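Local structure of DNA polymerase III subunit beta (Pseudomonas aeruginosa, 4TSZ) at residues Thr46-Leu50 / Ala114-Pro118; Tyr280-Gln286 / Glu318-Ser324. The protein encircles DNA as a ring-shaped sliding processivity factor, tethering DNA polymerases and other proteins to it. Residues are numbered along the deposited sequence.

Interaction 1 (Thr46-Leu50 / Ala114-Pro118)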
# COMPACT_ATOMS: atom_id res chain seq x y z
N THR E 46 6.82 25.52 -10.05
CA THR E 46 7.60 24.61 -10.88
C THR E 46 8.34 23.55 -10.06
O THR E 46 9.00 23.88 -9.07
CB THR E 46 8.53 25.39 -11.83
OG1 THR E 46 7.76 26.35 -12.56
CG2 THR E 46 9.30 24.49 -12.79
N GLY E 47 8.25 22.30 -10.52
CA GLY E 47 8.95 21.15 -9.96
C GLY E 47 9.67 20.43 -11.08
O GLY E 47 9.17 20.37 -12.20
N THR E 48 10.87 19.89 -10.79
CA THR E 48 11.70 19.18 -11.76
C THR E 48 12.59 18.11 -11.13
O THR E 48 12.92 18.20 -9.94
CB THR E 48 12.52 20.17 -12.64
OG1 THR E 48 13.05 19.47 -13.76
CG2 THR E 48 13.66 20.85 -11.87
N ASP E 49 12.99 17.12 -11.93
CA ASP E 49 13.94 16.07 -11.55
C ASP E 49 15.06 16.06 -12.61
O ASP E 49 15.85 15.11 -12.67
CB ASP E 49 13.25 14.69 -11.41
CG ASP E 49 12.74 14.05 -12.70
OD1 ASP E 49 12.75 14.72 -13.74
OD2 ASP E 49 12.30 12.88 -12.65
N LEU E 50 15.09 17.12 -13.45
CA LEU E 50 15.99 17.37 -14.59
C LEU E 50 15.60 16.61 -15.88
O LEU E 50 16.07 16.98 -16.96
CB LEU E 50 17.48 17.21 -14.25
CG LEU E 50 18.04 18.07 -13.12
CD1 LEU E 50 19.32 17.48 -12.58
CD2 LEU E 50 18.27 19.50 -13.57
N ALA E 114 16.10 31.42 -6.39
CA ALA E 114 15.43 31.05 -7.63
C ALA E 114 16.40 31.01 -8.82
O ALA E 114 16.16 30.24 -9.76
CB ALA E 114 14.28 32.00 -7.90
N ASN E 115 17.50 31.79 -8.77
CA ASN E 115 18.53 31.79 -9.83
C ASN E 115 19.28 30.45 -9.92
O ASN E 115 19.85 30.15 -10.98
CB ASN E 115 19.48 33.00 -9.72
CG ASN E 115 20.23 33.13 -8.42
OD1 ASN E 115 21.13 32.34 -8.10
ND2 ASN E 115 19.94 34.18 -7.67
N ASP E 116 19.22 29.63 -8.85
CA ASP E 116 19.84 28.30 -8.76
C ASP E 116 18.91 27.19 -9.26
O ASP E 116 19.35 26.04 -9.40
CB ASP E 116 20.32 28.01 -7.33
CG ASP E 116 21.42 28.92 -6.84
OD1 ASP E 116 22.31 29.27 -7.64
OD2 ASP E 116 21.41 29.26 -5.64
N PHE E 117 17.63 27.52 -9.54
CA PHE E 117 16.66 26.55 -10.04
C PHE E 117 16.93 26.26 -11.54
O PHE E 117 17.05 27.20 -12.33
CB PHE E 117 15.22 27.03 -9.81
CG PHE E 117 14.21 25.91 -9.88
CD1 PHE E 117 13.96 25.11 -8.77
CD2 PHE E 117 13.53 25.63 -11.06
CE1 PHE E 117 13.05 24.06 -8.83
CE2 PHE E 117 12.61 24.58 -11.12
CZ PHE E 117 12.37 23.80 -10.00
N PRO E 118 17.03 24.97 -11.95
CA PRO E 118 17.30 24.66 -13.36
C PRO E 118 16.12 24.87 -14.31
O PRO E 118 14.97 24.82 -13.90
CB PRO E 118 17.76 23.21 -13.32
CG PRO E 118 17.08 22.64 -12.13
CD PRO E 118 16.92 23.74 -11.13
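Thr46-Thr48 is the end of strand 42-48, and Asp49 and Leu50 begin the turn into strand 52-59. Ala114-Asp116 form a short 3-10 segment (Phe117 N to Ala114 O, 3.1 Å) that leads into extended Phe117 and Pro118, the two residues that meet the strand and turn. The backbones stay well apart: the nearest CA atoms, of Leu50 and Pro118, are 7.5 Å from each other, and no hydrogen bond links the segments. Side chains fill the gap. With chi1 in the t well, the ring of Phe117 reaches across to the strand, its CZ 3.5 Å from Thr46 O and 3.7 Å from Thr48 CG2, while Gly47 CA lies at the ring edge. The two threonine methyl groups, on the same side of the strand, flank the ring; Thr46 CG2 is 3.7 Å from Phe117 CE2. Pro118 CG then meets Thr48 CG2 at 3.9 Å and Leu50 CD2 at 3.7 Å. Thr48 OG1 accepts from Leu50 N at 3.1 Å, an ST turn, and also bonds Val52 O. Leu35 and Thr70 also touch Phe117. Thr48 thus spends its hydroxyl on the turn and its methyl on the linker, held here mainly by van der Waals packing.

Interaction 2 (Tyr280-Gln286 / Glu318-Ser324)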
# COMPACT_ATOMS: atom_id res chain seq x y z
N TYR E 280 11.28 -17.85 -14.38
CA TYR E 280 11.03 -17.98 -15.81
C TYR E 280 9.58 -17.88 -16.28
O TYR E 280 9.34 -17.52 -17.44
CB TYR E 280 11.85 -19.13 -16.42
CG TYR E 280 13.32 -18.99 -16.09
CD1 TYR E 280 14.10 -18.02 -16.71
CD2 TYR E 280 13.90 -19.75 -15.08
CE1 TYR E 280 15.44 -17.83 -16.37
CE2 TYR E 280 15.24 -19.57 -14.73
CZ TYR E 280 16.01 -18.62 -15.38
OH TYR E 280 17.33 -18.45 -15.04
N ARG E 281 8.61 -18.16 -15.37
CA ARG E 281 7.16 -18.00 -15.61
C ARG E 281 6.61 -18.69 -16.86
O ARG E 281 5.63 -18.24 -17.45
CB ARG E 281 6.81 -16.49 -15.56
CG ARG E 281 7.19 -15.82 -14.24
CD ARG E 281 6.15 -16.07 -13.15
NE ARG E 281 4.89 -15.38 -13.48
CZ ARG E 281 3.74 -15.52 -12.84
NH1 ARG E 281 3.63 -16.38 -11.83
NH2 ARG E 281 2.68 -14.81 -13.20
N GLY E 282 7.25 -19.79 -17.24
CA GLY E 282 6.89 -20.55 -18.43
C GLY E 282 5.67 -21.42 -18.27
O GLY E 282 5.50 -22.11 -17.25
N ILE E 283 4.80 -21.37 -19.28
CA ILE E 283 3.61 -22.20 -19.40
C ILE E 283 3.63 -22.85 -20.76
O ILE E 283 4.25 -22.32 -21.70
CB ILE E 283 2.27 -21.46 -19.10
CG1 ILE E 283 2.00 -20.30 -20.08
CG2 ILE E 283 2.17 -21.06 -17.62
CD1 ILE E 283 0.58 -19.87 -20.20
N ARG E 284 2.99 -24.00 -20.88
CA ARG E 284 2.88 -24.71 -22.14
C ARG E 284 1.43 -24.66 -22.61
O ARG E 284 0.50 -24.92 -21.85
CB ARG E 284 3.37 -26.16 -22.01
CG ARG E 284 3.39 -26.92 -23.34
CD ARG E 284 3.62 -28.40 -23.13
NE ARG E 284 2.50 -29.04 -22.44
CZ ARG E 284 2.48 -30.31 -22.05
NH1 ARG E 284 3.53 -31.10 -22.27
NH2 ARG E 284 1.41 -30.80 -21.43
N LEU E 285 1.26 -24.28 -23.88
CA LEU E 285 -0.03 -24.19 -24.55
C LEU E 285 -0.14 -25.33 -25.57
O LEU E 285 0.81 -25.58 -26.31
CB LEU E 285 -0.13 -22.82 -25.26
CG LEU E 285 -0.97 -21.70 -24.64
CD1 LEU E 285 -0.85 -21.62 -23.14
CD2 LEU E 285 -0.64 -20.36 -25.28
N GLN E 286 -1.27 -26.03 -25.56
CA GLN E 286 -1.55 -27.08 -26.54
C GLN E 286 -2.88 -26.74 -27.17
O GLN E 286 -3.93 -26.86 -26.55
CB GLN E 286 -1.54 -28.48 -25.93
CG GLN E 286 -0.13 -28.98 -25.62
CD GLN E 286 -0.11 -30.30 -24.89
OE1 GLN E 286 0.87 -31.06 -24.97
NE2 GLN E 286 -1.15 -30.62 -24.12
N GLU E 318 1.77 -26.78 -30.22
CA GLU E 318 2.34 -26.83 -28.88
C GLU E 318 3.32 -25.66 -28.83
O GLU E 318 4.23 -25.59 -29.64
CB GLU E 318 3.04 -28.17 -28.60
CG GLU E 318 3.50 -28.28 -27.15
CD GLU E 318 4.20 -29.57 -26.78
OE1 GLU E 318 5.36 -29.77 -27.21
OE2 GLU E 318 3.60 -30.37 -26.02
N ILE E 319 3.08 -24.71 -27.91
CA ILE E 319 3.89 -23.49 -27.80
C ILE E 319 4.09 -23.04 -26.35
O ILE E 319 3.19 -23.18 -25.53
CB ILE E 319 3.32 -22.37 -28.74
CG1 ILE E 319 4.27 -21.15 -28.89
CG2 ILE E 319 1.86 -21.98 -28.40
CD1 ILE E 319 4.00 -20.25 -30.11
N GLY E 320 5.30 -22.56 -26.04
CA GLY E 320 5.66 -22.08 -24.72
C GLY E 320 5.63 -20.57 -24.63
O GLY E 320 6.01 -19.89 -25.58
N PHE E 321 5.16 -20.04 -23.50
CA PHE E 321 5.08 -18.59 -23.28
C PHE E 321 5.32 -18.22 -21.84
O PHE E 321 5.02 -19.01 -20.93
CB PHE E 321 3.69 -18.04 -23.67
CG PHE E 321 3.48 -17.82 -25.14
CD1 PHE E 321 4.08 -16.74 -25.80
CD2 PHE E 321 2.66 -18.66 -25.88
CE1 PHE E 321 3.88 -16.54 -27.17
CE2 PHE E 321 2.46 -18.45 -27.24
CZ PHE E 321 3.09 -17.41 -27.88
N ASN E 322 5.80 -16.99 -21.64
CA ASN E 322 5.93 -16.42 -20.30
C ASN E 322 4.49 -15.98 -19.98
O ASN E 322 3.91 -15.16 -20.73
CB ASN E 322 6.94 -15.25 -20.30
CG ASN E 322 7.01 -14.47 -19.00
OD1 ASN E 322 6.00 -14.13 -18.37
ND2 ASN E 322 8.19 -14.07 -18.59
N VAL E 323 3.88 -16.58 -18.93
CA VAL E 323 2.50 -16.34 -18.51
C VAL E 323 2.23 -14.89 -18.09
O VAL E 323 1.15 -14.37 -18.37
CB VAL E 323 1.97 -17.40 -17.49
CG1 VAL E 323 2.68 -17.32 -16.15
CG2 VAL E 323 0.45 -17.32 -17.33
N SER E 324 3.23 -14.23 -17.46
CA SER E 324 3.14 -12.82 -17.06
C SER E 324 2.98 -11.94 -18.29
O SER E 324 2.17 -11.02 -18.25
CB SER E 324 4.35 -12.41 -16.23
OG SER E 324 4.42 -13.16 -15.03
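Four main-chain hydrogen bonds zip strand 282-286 to strand 318-322: Ile283 N to Phe321 O (2.9 Å), Phe321 N to Ile283 O (3.0 Å), Leu285 N to Ile319 O (2.8 Å) and Ile319 N to Leu285 O (2.9 Å). A fifth, Val323 N to Arg281 O at 2.8 Å, carries the pairing into the first turn of helix 323-330. Between these rungs lie CA-H...O contacts, such as Gly320 CA to Ile283 O at 3.3 Å. The strands run antiparallel at 152°, neighbours in a sheet of the C-terminal domain, with strand 291-297 on the other side of 282-288; strand 317-322 leads directly into a helix, as in the repeated beta-alpha-beta-beta-beta unit of DNA-sliding processivity factors. Asn322 is the N-cap; its OD1 accepts from Tyr325 N. Apolar contacts gather on the face bearing Ile283, Leu285, Ile319 and Phe321: Leu285 CD2 lies 3.8 Å from Phe321 CD2, and Ile283 CG2 3.7 Å from Val323 CB. Phe269 of helix 262-273 and Leu326 add to this core. Polar side-chain contacts differ in strength: Arg281 NE and NH2 both donate to Ser324 OG, at 2.7 and 3.0 Å, whereas Arg284 NH1 and Glu318 OE2 form a long salt bridge of 3.8 Å, by charge alone.

In the fold
Interactions 1 and 2 occupy different domains of the crescent-shaped chain, on opposite sides of its centre: their own centres are 47 Å apart, their nearest atoms about 27 Å, and nothing touches directly. In sequence they come in series, 46-50/114-118 in the N-terminal domain and 280-286/318-324 in the C-terminal one. Both involve antiparallel sheets of related domains, yet differently: interaction 1 lays a linker against an eight-stranded sheet spanning the N-terminal and central domains, while interaction 2 lies within a four-stranded sheet. The bound peptide meets interaction 2 alone, where a polar side chain of the peptide packs on Asn322, so this helix start borders the peptide-binding region.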